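Local coordinates for Dye-decolorizing peroxidase (Irpex lacteus, PDB 7D8M), which probably acts as a heme-dependent peroxidase of the dye-decolorizing (DyP) family, using a bound heme b to oxidise its substrates, at residues A[22-27]-A[127-132]; A[108-113]-A[149-154]; A[156-161]-A[337-342]; A[222-227]-A[426-431]. One frame throughout, in Å; residues are numbered along the deposited sequence.

Contact 1: residues A[22-27]-A[127-132]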
# COMPACT_ATOMS: atom_id res chain seq x y z
N LYS A 22 -7.26 7.47 -10.55
CA LYS A 22 -8.10 7.07 -11.67
C LYS A 22 -8.92 5.85 -11.28
O LYS A 22 -8.47 4.99 -10.53
CB LYS A 22 -7.23 6.78 -12.89
CG LYS A 22 -6.59 8.03 -13.46
CD LYS A 22 -7.64 8.91 -14.11
CE LYS A 22 -7.04 9.70 -15.27
NZ LYS A 22 -8.10 10.34 -16.10
N ASP A 23 -10.14 5.79 -11.82
CA ASP A 23 -11.08 4.73 -11.46
C ASP A 23 -10.56 3.35 -11.86
O ASP A 23 -10.88 2.36 -11.20
CB ASP A 23 -12.42 5.00 -12.13
CG ASP A 23 -13.59 4.44 -11.37
OD1 ASP A 23 -13.88 4.93 -10.25
OD2 ASP A 23 -14.23 3.52 -11.91
N LYS A 24 -9.78 3.26 -12.94
CA LYS A 24 -9.26 2.00 -13.47
C LYS A 24 -7.74 2.06 -13.51
O LYS A 24 -7.17 3.02 -14.04
CB LYS A 24 -9.80 1.73 -14.89
CG LYS A 24 -11.30 2.02 -15.10
CD LYS A 24 -12.18 0.92 -14.46
CE LYS A 24 -13.66 1.33 -14.44
NZ LYS A 24 -14.53 0.32 -13.78
N GLU A 25 -7.08 1.04 -12.98
CA GLU A 25 -5.62 1.00 -12.96
C GLU A 25 -5.15 -0.35 -13.47
O GLU A 25 -5.50 -1.38 -12.89
CB GLU A 25 -5.06 1.29 -11.56
CG GLU A 25 -3.57 1.61 -11.61
CD GLU A 25 -2.93 1.85 -10.25
OE1 GLU A 25 -3.62 1.76 -9.21
OE2 GLU A 25 -1.70 2.14 -10.24
N LYS A 26 -4.36 -0.34 -14.54
CA LYS A 26 -3.80 -1.54 -15.14
C LYS A 26 -2.33 -1.65 -14.76
O LYS A 26 -1.58 -0.67 -14.85
CB LYS A 26 -3.94 -1.49 -16.67
CG LYS A 26 -3.55 -2.75 -17.42
CD LYS A 26 -3.91 -2.59 -18.90
CE LYS A 26 -4.45 -3.84 -19.55
NZ LYS A 26 -5.50 -4.57 -18.83
N PHE A 27 -1.91 -2.85 -14.34
CA PHE A 27 -0.52 -3.13 -13.99
C PHE A 27 0.04 -4.06 -15.05
O PHE A 27 -0.43 -5.20 -15.20
CB PHE A 27 -0.41 -3.78 -12.61
CG PHE A 27 -0.84 -2.89 -11.49
CD1 PHE A 27 -2.18 -2.77 -11.15
CD2 PHE A 27 0.09 -2.16 -10.77
CE1 PHE A 27 -2.59 -1.94 -10.11
CE2 PHE A 27 -0.29 -1.32 -9.74
CZ PHE A 27 -1.63 -1.21 -9.40
N ASN A 127 -10.02 6.31 -16.94
CA ASN A 127 -11.43 6.25 -16.55
C ASN A 127 -12.18 5.09 -17.20
O ASN A 127 -13.35 4.88 -16.87
CB ASN A 127 -12.16 7.54 -16.94
CG ASN A 127 -11.66 8.75 -16.18
OD1 ASN A 127 -10.86 8.62 -15.26
ND2 ASN A 127 -12.13 9.93 -16.57
N ASP A 128 -11.55 4.37 -18.11
CA ASP A 128 -12.20 3.26 -18.80
C ASP A 128 -11.15 2.19 -19.06
O ASP A 128 -10.05 2.50 -19.51
CB ASP A 128 -12.85 3.71 -20.12
CG ASP A 128 -13.85 2.69 -20.67
OD1 ASP A 128 -13.49 1.51 -20.88
OD2 ASP A 128 -15.02 3.07 -20.91
N GLU A 129 -11.52 0.94 -18.78
CA GLU A 129 -10.65 -0.18 -19.13
C GLU A 129 -10.35 -0.23 -20.62
O GLU A 129 -9.35 -0.83 -21.02
CB GLU A 129 -11.29 -1.50 -18.68
CG GLU A 129 -11.35 -1.60 -17.18
CD GLU A 129 -11.97 -2.90 -16.67
OE1 GLU A 129 -12.68 -3.57 -17.46
OE2 GLU A 129 -11.73 -3.24 -15.49
N SER A 130 -11.19 0.40 -21.45
CA SER A 130 -10.89 0.51 -22.87
C SER A 130 -9.62 1.33 -23.10
O SER A 130 -8.79 0.98 -23.95
CB SER A 130 -12.07 1.14 -23.61
OG SER A 130 -11.63 1.79 -24.78
N ILE A 131 -9.45 2.42 -22.35
CA ILE A 131 -8.28 3.27 -22.55
C ILE A 131 -7.02 2.62 -21.98
O ILE A 131 -5.95 2.69 -22.59
CB ILE A 131 -8.52 4.66 -21.94
CG1 ILE A 131 -9.70 5.35 -22.63
CG2 ILE A 131 -7.29 5.53 -22.07
CD1 ILE A 131 -9.99 6.71 -22.07
N THR A 132 -7.11 1.99 -20.79
CA THR A 132 -5.93 1.31 -20.28
C THR A 132 -5.51 0.17 -21.21
O THR A 132 -4.31 -0.08 -21.38
CB THR A 132 -6.15 0.75 -18.86
OG1 THR A 132 -7.15 -0.27 -18.89
CG2 THR A 132 -6.53 1.86 -17.87
O HOH W 1 -9.39 9.08 -18.45
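Lys-26 and Thr-132 mark the closest backbone approach, 6.3 Å between their CA atoms, where the start of strand 24-32 runs past the first turn of helix 129-143. Residues 127 and 128 form the turn that leads into that helix. Asp-128 is its N-cap: its OD1 takes the N-H of Ser-130 at 2.6 Å, while its carbonyl O receives the N-H groups of both Ile-131 and Thr-132. Lys-24 and Lys-26 both send their side chains toward the helix. In Lys-26 CB packs on Thr-132 CB at 3.8 Å, and CD passes Thr-132 O at 3.6 Å. With CG anti to the backbone N (chi1 -173°), the chain sets off past the threonine, and its NZ goes on to salt bridges with Asp-152 and Asp-154 on the neighbouring strand 147-156. Lys-24 CG lies 3.8 Å from Asn-127 C, its carbonyl carbon; the bend at chi2 (-75°) then turns CD toward Glu-129. The two side chains cross at about a right angle, Lys-24 CD 3.8 Å from Glu-129 CG. Lys-24 NZ is 4.8 Å from Glu-129 OE2, too far for a salt bridge, and has instead a long one to Asp-23 OD2. At the outer end Lys-22 NZ makes a weak hydrogen bond of 3.4 Å to Asn-127 OD1, backed by a water that accepts from both Lys-22 NZ and Asn-127 N. Here the second helix of a ferredoxin-like beta-alpha-beta-beta-alpha-beta unit starts over its four-stranded antiparallel sheet, within the alpha+beta barrel domain of the DyP family.

Contact 2: residues A[108-113]-A[149-154]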
# COMPACT_ATOMS: atom_id res chain seq x y z
N THR A 108 1.13 -19.84 -2.74
CA THR A 108 -0.02 -19.05 -3.17
C THR A 108 0.35 -17.93 -4.14
O THR A 108 -0.53 -17.17 -4.54
CB THR A 108 -0.76 -18.48 -1.94
OG1 THR A 108 0.10 -17.60 -1.20
CG2 THR A 108 -1.21 -19.62 -1.02
N TRP A 109 1.61 -17.84 -4.56
CA TRP A 109 2.05 -16.75 -5.42
C TRP A 109 1.64 -16.98 -6.87
O TRP A 109 1.67 -18.10 -7.37
CB TRP A 109 3.57 -16.60 -5.37
CG TRP A 109 4.06 -15.77 -4.26
CD1 TRP A 109 3.59 -15.76 -2.98
CD2 TRP A 109 5.13 -14.82 -4.31
NE1 TRP A 109 4.31 -14.86 -2.23
CE2 TRP A 109 5.26 -14.27 -3.03
CE3 TRP A 109 5.99 -14.38 -5.33
CZ2 TRP A 109 6.20 -13.29 -2.72
CZ3 TRP A 109 6.93 -13.41 -5.02
CH2 TRP A 109 7.03 -12.88 -3.73
N GLU A 110 1.24 -15.89 -7.54
CA GLU A 110 1.16 -15.91 -8.99
C GLU A 110 2.49 -16.37 -9.57
O GLU A 110 3.55 -15.92 -9.13
CB GLU A 110 0.82 -14.52 -9.54
CG GLU A 110 -0.50 -13.96 -9.05
CD GLU A 110 -1.71 -14.69 -9.61
OE1 GLU A 110 -1.61 -15.28 -10.71
OE2 GLU A 110 -2.77 -14.66 -8.93
N GLU A 111 2.43 -17.25 -10.57
CA GLU A 111 3.64 -17.89 -11.07
C GLU A 111 4.65 -16.86 -11.59
O GLU A 111 5.85 -16.98 -11.33
CB GLU A 111 3.29 -18.89 -12.16
CG GLU A 111 4.48 -19.65 -12.71
CD GLU A 111 5.15 -20.52 -11.66
OE1 GLU A 111 4.46 -20.97 -10.71
OE2 GLU A 111 6.38 -20.75 -11.77
N ALA A 112 4.17 -15.84 -12.31
CA ALA A 112 5.08 -14.86 -12.91
C ALA A 112 5.98 -14.18 -11.90
O ALA A 112 7.07 -13.72 -12.26
CB ALA A 112 4.28 -13.80 -13.68
N PHE A 113 5.56 -14.10 -10.64
CA PHE A 113 6.36 -13.44 -9.62
C PHE A 113 7.38 -14.36 -8.95
O PHE A 113 8.25 -13.88 -8.22
CB PHE A 113 5.46 -12.84 -8.54
CG PHE A 113 4.62 -11.69 -9.02
CD1 PHE A 113 5.22 -10.58 -9.59
CD2 PHE A 113 3.25 -11.71 -8.89
CE1 PHE A 113 4.46 -9.52 -10.05
CE2 PHE A 113 2.48 -10.65 -9.34
CZ PHE A 113 3.09 -9.55 -9.92
N ILE A 149 5.13 -9.28 -21.94
CA ILE A 149 4.26 -9.05 -20.79
C ILE A 149 4.07 -10.38 -20.09
O ILE A 149 3.58 -11.34 -20.70
CB ILE A 149 2.92 -8.44 -21.21
CG1 ILE A 149 3.13 -7.01 -21.70
CG2 ILE A 149 1.91 -8.49 -20.03
CD1 ILE A 149 1.94 -6.41 -22.46
N VAL A 150 4.51 -10.46 -18.84
CA VAL A 150 4.42 -11.70 -18.09
C VAL A 150 3.21 -11.74 -17.16
O VAL A 150 2.83 -12.82 -16.70
CB VAL A 150 5.72 -11.96 -17.29
CG1 VAL A 150 6.93 -11.97 -18.25
CG2 VAL A 150 5.91 -10.89 -16.25
N TYR A 151 2.58 -10.59 -16.88
CA TYR A 151 1.40 -10.56 -16.03
C TYR A 151 0.69 -9.24 -16.26
O TYR A 151 1.33 -8.18 -16.24
CB TYR A 151 1.78 -10.70 -14.55
CG TYR A 151 0.58 -10.90 -13.65
CD1 TYR A 151 -0.37 -11.87 -13.94
CD2 TYR A 151 0.40 -10.12 -12.52
CE1 TYR A 151 -1.47 -12.06 -13.12
CE2 TYR A 151 -0.70 -10.30 -11.69
CZ TYR A 151 -1.63 -11.27 -12.00
OH TYR A 151 -2.72 -11.46 -11.20
N ASP A 152 -0.62 -9.29 -16.48
CA ASP A 152 -1.42 -8.12 -16.86
C ASP A 152 -2.64 -8.07 -15.95
O ASP A 152 -3.59 -8.83 -16.15
CB ASP A 152 -1.81 -8.21 -18.33
CG ASP A 152 -2.37 -6.90 -18.88
OD1 ASP A 152 -2.92 -6.12 -18.10
OD2 ASP A 152 -2.27 -6.67 -20.11
N LEU A 153 -2.62 -7.19 -14.95
CA LEU A 153 -3.64 -7.15 -13.91
C LEU A 153 -4.46 -5.87 -14.01
O LEU A 153 -3.90 -4.76 -13.97
CB LEU A 153 -3.01 -7.26 -12.52
CG LEU A 153 -3.99 -7.06 -11.37
CD1 LEU A 153 -4.99 -8.20 -11.37
CD2 LEU A 153 -3.28 -6.97 -10.03
N ASP A 154 -5.78 -6.01 -14.15
CA ASP A 154 -6.69 -4.87 -14.10
C ASP A 154 -7.24 -4.70 -12.69
O ASP A 154 -7.72 -5.67 -12.08
CB ASP A 154 -7.84 -5.04 -15.08
CG ASP A 154 -7.38 -5.00 -16.53
OD1 ASP A 154 -6.58 -4.11 -16.86
OD2 ASP A 154 -7.80 -5.87 -17.32
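Tyr-151 is the centre of this contact: Phe-113, Glu-110 and Ala-112 all meet its side chain. Its CG stands anti to the backbone N (chi1 -170°), and the ring beyond it lies against the loop. Phe-113 crosses it at about a right angle, and the planes are 77° apart with centroids 5.5 Å from each other. The approach is nonetheless oblique, neither a stack nor a clean edge-to-face pair, with Phe-113 CZ 3.8 Å from Tyr-151 CD2. Glu-110 reaches the phenol end. Its chain bends at chi2 and crosses the tyrosine, yet the carboxylate lies only 17° from parallel to the ring plane. Glu-110 CD sits 3.7 Å from Tyr-151 OH, a packing distance, and the carboxylate instead salt-bridges through OE2 to Lys-223. Near the backbone, Ala-112 CB fits against Tyr-151 CB at 4.1 Å and Val-150 O at 3.5 Å, and it also touches Val-150 CG2. Val-150 and Tyr-151 both face Phe-29 in a classic beta bulge, consistent with one methyl meeting both. The loop 108-113, between helix 95-102 and strand 120-126, packs on the edge strand 147-156 at Val-150 and Tyr-151. Phe-113 also meets Phe-29 of strand 24-32 edge-to-face and touches Phe-221 of strand 217-226, while Thr-108 and Glu-110 reach strand 428-438 of the second sheet.

Contact 3: residues A[156-161]-A[337-342]; sequences AARPGN and GTPYGP
Ala-156 N donates to Pro-339 O at 2.8 Å, the one direct hydrogen bond between residues 156-161 and 337-342. The donor comes within 16° of the carbonyl plane, although the bond is bent at the hydrogen, with an N-H...O angle of 143°. A second, indirect link follows: one water donates to Ala-156 O at 2.7 Å and to Gly-341 O at 2.9 Å. Ala-156 O also lies 3.0 Å from Pro-339 O. These are two acceptors, so that closeness is not a bond. Side chains fill in around this backbone link. Thr-338 keeps CG2 anti to its backbone N, placing the methyl 3.7 Å from Ala-156 C, while its hydroxyl hydrogen-bonds to Glu-25 on strand 24-32. Pro-339 CB comes 4.3 Å from Arg-158 CG. The guanidinium itself goes further, to salt bridges with Glu-343 and Glu-162. The edge strands of the two four-stranded sheets therefore meet here through one bent bond, a bridging water and a few methyl and methylene contacts. Proline has no N-H to offer, so at Pro-339 the backbone can join only as an acceptor.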
# COMPACT_ATOMS: atom_id res chain seq x y z
N ALA A 156 -9.80 -1.91 -10.31
CA ALA A 156 -10.84 -0.91 -10.49
C ALA A 156 -11.41 -0.50 -9.14
O ALA A 156 -11.55 -1.34 -8.24
CB ALA A 156 -11.96 -1.45 -11.39
N ALA A 157 -11.73 0.78 -9.01
CA ALA A 157 -12.45 1.23 -7.83
C ALA A 157 -13.81 0.55 -7.75
O ALA A 157 -14.44 0.27 -8.78
CB ALA A 157 -12.62 2.75 -7.83
N ARG A 158 -14.26 0.28 -6.52
CA ARG A 158 -15.53 -0.38 -6.34
C ARG A 158 -16.67 0.57 -6.73
O ARG A 158 -16.47 1.79 -6.77
CB ARG A 158 -15.66 -0.87 -4.89
CG ARG A 158 -14.66 -1.99 -4.59
CD ARG A 158 -14.91 -2.66 -3.25
NE ARG A 158 -16.31 -3.05 -3.09
CZ ARG A 158 -16.97 -3.00 -1.94
NH1 ARG A 158 -16.38 -2.57 -0.83
NH2 ARG A 158 -18.24 -3.39 -1.90
N PRO A 159 -17.85 0.04 -7.03
CA PRO A 159 -18.90 0.88 -7.62
C PRO A 159 -19.77 1.59 -6.60
O PRO A 159 -19.90 1.18 -5.44
CB PRO A 159 -19.72 -0.13 -8.44
CG PRO A 159 -19.58 -1.42 -7.68
CD PRO A 159 -18.22 -1.39 -7.03
N GLY A 160 -20.37 2.69 -7.05
CA GLY A 160 -21.40 3.35 -6.26
C GLY A 160 -20.89 3.92 -4.96
O GLY A 160 -19.80 4.52 -4.90
N ASN A 161 -21.67 3.75 -3.89
CA ASN A 161 -21.27 4.29 -2.60
C ASN A 161 -20.12 3.52 -1.97
O ASN A 161 -19.65 3.93 -0.90
CB ASN A 161 -22.46 4.35 -1.62
CG ASN A 161 -23.15 3.00 -1.41
OD1 ASN A 161 -22.60 1.93 -1.68
ND2 ASN A 161 -24.39 3.05 -0.91
N GLY A 337 -2.58 1.90 -3.91
CA GLY A 337 -3.14 0.75 -4.56
C GLY A 337 -4.60 0.93 -4.90
O GLY A 337 -5.23 1.92 -4.55
N THR A 338 -5.16 -0.09 -5.57
CA THR A 338 -6.53 -0.10 -6.06
C THR A 338 -7.11 -1.50 -5.88
O THR A 338 -6.44 -2.49 -6.18
CB THR A 338 -6.58 0.28 -7.55
OG1 THR A 338 -5.87 1.51 -7.75
CG2 THR A 338 -8.01 0.44 -8.05
N PRO A 339 -8.36 -1.60 -5.39
CA PRO A 339 -9.03 -2.91 -5.37
C PRO A 339 -9.06 -3.55 -6.75
O PRO A 339 -9.04 -2.88 -7.78
CB PRO A 339 -10.44 -2.59 -4.86
CG PRO A 339 -10.34 -1.27 -4.18
CD PRO A 339 -9.18 -0.52 -4.82
N TYR A 340 -9.08 -4.89 -6.76
CA TYR A 340 -9.23 -5.63 -8.00
C TYR A 340 -10.31 -6.69 -7.82
O TYR A 340 -10.59 -7.13 -6.69
CB TYR A 340 -7.89 -6.29 -8.45
CG TYR A 340 -7.48 -7.57 -7.71
CD1 TYR A 340 -7.96 -8.82 -8.09
CD2 TYR A 340 -6.59 -7.51 -6.64
CE1 TYR A 340 -7.58 -9.99 -7.41
CE2 TYR A 340 -6.20 -8.67 -5.95
CZ TYR A 340 -6.70 -9.89 -6.33
OH TYR A 340 -6.31 -11.03 -5.66
N GLY A 341 -10.94 -7.07 -8.93
CA GLY A 341 -11.96 -8.10 -8.92
C GLY A 341 -13.37 -7.56 -8.77
O GLY A 341 -13.59 -6.43 -8.33
N PRO A 342 -14.35 -8.38 -9.12
CA PRO A 342 -15.74 -7.93 -9.06
C PRO A 342 -16.30 -7.96 -7.64
O PRO A 342 -15.68 -8.42 -6.68
CB PRO A 342 -16.46 -8.95 -9.95
CG PRO A 342 -15.69 -10.20 -9.73
CD PRO A 342 -14.24 -9.79 -9.54
O HOH W 2 -12.18 -3.97 -8.04

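Contact 4: residues A[222-227]-A[426-431]. With HEM (protoporphyrin IX containing Fe), chain B.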
# COMPACT_ATOMS: atom_id res chain seq x y z
N ARG A 222 2.14 -5.66 -4.16
CA ARG A 222 1.63 -6.92 -3.64
C ARG A 222 0.23 -7.15 -4.19
O ARG A 222 -0.63 -6.28 -4.05
CB ARG A 222 1.58 -6.92 -2.10
CG ARG A 222 2.87 -6.63 -1.40
CD ARG A 222 3.00 -7.53 -0.15
NE ARG A 222 3.72 -8.72 -0.54
CZ ARG A 222 3.71 -9.89 0.07
NH1 ARG A 222 3.05 -10.10 1.21
NH2 ARG A 222 4.42 -10.86 -0.49
N LYS A 223 0.01 -8.30 -4.80
CA LYS A 223 -1.35 -8.75 -5.11
C LYS A 223 -1.89 -9.48 -3.88
O LYS A 223 -1.47 -10.60 -3.59
CB LYS A 223 -1.36 -9.65 -6.33
CG LYS A 223 -2.76 -10.12 -6.69
CD LYS A 223 -2.79 -10.88 -8.02
CE LYS A 223 -4.21 -11.30 -8.36
NZ LYS A 223 -4.64 -12.47 -7.53
N LEU A 224 -2.85 -8.85 -3.18
CA LEU A 224 -3.38 -9.37 -1.91
C LEU A 224 -4.83 -9.80 -2.12
O LEU A 224 -5.74 -8.96 -2.18
CB LEU A 224 -3.26 -8.32 -0.81
CG LEU A 224 -1.82 -7.85 -0.56
CD1 LEU A 224 -1.79 -6.75 0.49
CD2 LEU A 224 -0.89 -9.01 -0.18
N LYS A 225 -5.03 -11.10 -2.26
CA LYS A 225 -6.35 -11.68 -2.45
C LYS A 225 -7.15 -11.60 -1.15
O LYS A 225 -6.61 -11.83 -0.07
CB LYS A 225 -6.21 -13.13 -2.89
CG LYS A 225 -7.50 -13.92 -3.00
CD LYS A 225 -7.18 -15.41 -3.14
CE LYS A 225 -8.08 -16.11 -4.15
NZ LYS A 225 -7.37 -17.28 -4.76
N GLN A 226 -8.45 -11.28 -1.25
CA GLN A 226 -9.30 -11.08 -0.08
C GLN A 226 -10.47 -12.05 -0.08
O GLN A 226 -11.17 -12.20 -1.10
CB GLN A 226 -9.83 -9.64 -0.03
CG GLN A 226 -8.78 -8.62 0.39
CD GLN A 226 -9.26 -7.19 0.26
OE1 GLN A 226 -8.91 -6.49 -0.70
NE2 GLN A 226 -10.05 -6.73 1.24
N LEU A 227 -10.71 -12.68 1.08
CA LEU A 227 -11.80 -13.63 1.28
C LEU A 227 -12.88 -12.90 2.08
O LEU A 227 -12.93 -12.97 3.31
CB LEU A 227 -11.31 -14.88 2.01
CG LEU A 227 -10.04 -15.55 1.49
CD1 LEU A 227 -9.73 -16.84 2.24
CD2 LEU A 227 -10.13 -15.78 -0.04
N GLN A 426 -7.22 -16.70 8.09
CA GLN A 426 -6.53 -15.89 7.10
C GLN A 426 -7.57 -15.38 6.09
O GLN A 426 -8.19 -16.18 5.38
CB GLN A 426 -5.44 -16.72 6.44
CG GLN A 426 -4.66 -16.00 5.35
CD GLN A 426 -3.36 -16.72 5.04
OE1 GLN A 426 -3.37 -17.87 4.59
NE2 GLN A 426 -2.24 -16.06 5.31
N VAL A 427 -7.80 -14.07 6.06
CA VAL A 427 -8.74 -13.48 5.12
C VAL A 427 -8.05 -12.71 4.00
O VAL A 427 -8.72 -12.29 3.05
CB VAL A 427 -9.74 -12.55 5.84
CG1 VAL A 427 -10.62 -13.37 6.79
CG2 VAL A 427 -9.00 -11.48 6.60
N ILE A 428 -6.74 -12.53 4.10
CA ILE A 428 -5.92 -11.91 3.07
C ILE A 428 -4.81 -12.89 2.73
O ILE A 428 -4.09 -13.35 3.62
CB ILE A 428 -5.35 -10.57 3.54
CG1 ILE A 428 -6.48 -9.55 3.69
CG2 ILE A 428 -4.28 -10.06 2.58
CD1 ILE A 428 -6.04 -8.29 4.36
N ILE A 429 -4.70 -13.23 1.46
CA ILE A 429 -3.72 -14.22 1.00
C ILE A 429 -2.82 -13.52 0.00
O ILE A 429 -3.30 -12.96 -0.99
CB ILE A 429 -4.41 -15.45 0.38
CG1 ILE A 429 -5.17 -16.20 1.48
CG2 ILE A 429 -3.39 -16.36 -0.25
CD1 ILE A 429 -6.06 -17.28 0.97
N SER A 430 -1.52 -13.53 0.28
CA SER A 430 -0.56 -12.92 -0.62
C SER A 430 -0.39 -13.77 -1.87
O SER A 430 -0.03 -14.95 -1.77
CB SER A 430 0.79 -12.74 0.07
OG SER A 430 1.75 -12.23 -0.85
N ASN A 431 -0.66 -13.19 -3.03
CA ASN A 431 -0.31 -13.80 -4.30
C ASN A 431 1.02 -13.28 -4.83
O ASN A 431 1.33 -13.45 -6.01
CB ASN A 431 -1.41 -13.57 -5.35
CG ASN A 431 -2.74 -14.22 -4.98
OD1 ASN A 431 -3.80 -13.69 -5.30
ND2 ASN A 431 -2.69 -15.36 -4.30
CHA HEM B . -4.66 1.75 6.54
CHB HEM B . -7.09 -1.99 4.63
CHC HEM B . -2.86 -4.05 3.40
CHD HEM B . -0.46 -0.56 5.75
C1A HEM B . -5.69 0.94 6.11
C2A HEM B . -7.11 1.24 6.20
C3A HEM B . -7.77 0.20 5.65
C4A HEM B . -6.80 -0.78 5.21
CMA HEM B . -9.30 0.03 5.50
CAA HEM B . -7.70 2.54 6.80
CBA HEM B . -7.82 3.62 5.72
CGA HEM B . -6.70 4.62 5.81
O1A HEM B . -6.27 4.95 6.95
O2A HEM B . -6.24 5.13 4.75
C1B HEM B . -6.15 -2.85 4.10
C2B HEM B . -6.45 -4.03 3.32
C3B HEM B . -5.28 -4.60 3.00
C4B HEM B . -4.21 -3.79 3.54
CMB HEM B . -7.90 -4.50 3.01
CAB HEM B . -5.00 -5.87 2.15
CBB HEM B . -5.90 -6.41 1.31
C1C HEM B . -1.83 -3.34 3.98
C2C HEM B . -0.42 -3.70 4.00
C3C HEM B . 0.24 -2.72 4.65
C4C HEM B . -0.73 -1.73 5.08
CMC HEM B . 0.14 -4.98 3.34
CAC HEM B . 1.76 -2.60 4.98
CBC HEM B . 2.58 -3.66 5.06
C1D HEM B . -1.37 0.42 6.06
C2D HEM B . -1.09 1.77 6.52
C3D HEM B . -2.24 2.40 6.74
C4D HEM B . -3.32 1.48 6.42
CMD HEM B . 0.30 2.39 6.73
CAD HEM B . -2.40 3.85 7.24
CBD HEM B . -2.42 3.83 8.77
CGD HEM B . -2.47 5.22 9.35
O1D HEM B . -3.20 5.42 10.36
O2D HEM B . -1.79 6.14 8.81
NA HEM B . -5.54 -0.30 5.52
NB HEM B . -4.77 -2.73 4.22
NC HEM B . -1.98 -2.15 4.66
ND HEM B . -2.75 0.28 5.99
FE HEM B . -3.76 -1.32 5.23
O HOH W 3 -4.55 -17.97 -3.50
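Strands 217-226 and 428-438 pair here as antiparallel neighbours in the second four-stranded sheet, in a buried contact on the wall of the heme pocket. Lys-225 and Ile-429 are the hydrogen-bonded pair, N to O both ways, flanked by the non-hydrogen-bonded pairs Leu-224/Ser-430 and Gln-226/Ile-428. Asn-431 N to Lys-223 O and Leu-227 N to Val-427 O, each 2.8 Å, extend the ladder. On one face Leu-224, Gln-226 and Ile-428 pack against a vinyl group of the heme (CAB, CBB). Ile-428 CD1 touches heme CAB at 3.4 Å and Leu-224 CD1 the same atom at 3.7 Å. Gln-226 lies alongside Ile-428, pointing the same way, and its NE2, hydrogen-bonded to Glu-166, passes heme CMB at 3.6 Å. Further along this face Ser-430 OG sits over one face of the Arg-222 guanidinium, 3.0 Å from NH2 but poorly angled for a bond; both groups turn to Asp-104. The Lys-223 chain, extended to CE, bends at chi4 (-76°) and so brings NZ into a 2.7 Å bond to Asn-431 OD1, 29° from the carbonyl plane. The same nitrogen meets Asp-357, Glu-110 and Tyr-340 OH. Four oxygens around one buried lysine nitrogen, two of them carboxylate, would be expected to favour its charged form, while leucine and isoleucine methyls and the Gln-226 amide meet the heme's vinyl and methyl groups.

Overall arrangement
Contacts 1 and 2 use neighbouring strands of the first four-stranded sheet, 24-32 and 147-156; Phe-27 N lies 2.8 Å from Leu-153 O, a probable hydrogen bond. Contact 3, its centre about 11 Å from that of contact 1, crosses to the second sheet; Glu-25 OE1 reaches Thr-338 OG1 at 2.7 Å. Tyr-340 then leads to contact 4, its OH 2.9 Å from Lys-223 NZ and its side chain about 8 Å from the heme. Contact 2 meets contact 4 through Thr-108 OG1 and Ser-430 O, 2.7 Å apart. Of the four, contact 4 is the one that supplies heme-pocket residues; the centre of contact 1 is about 22 Å from that of contact 4, away from the heme site.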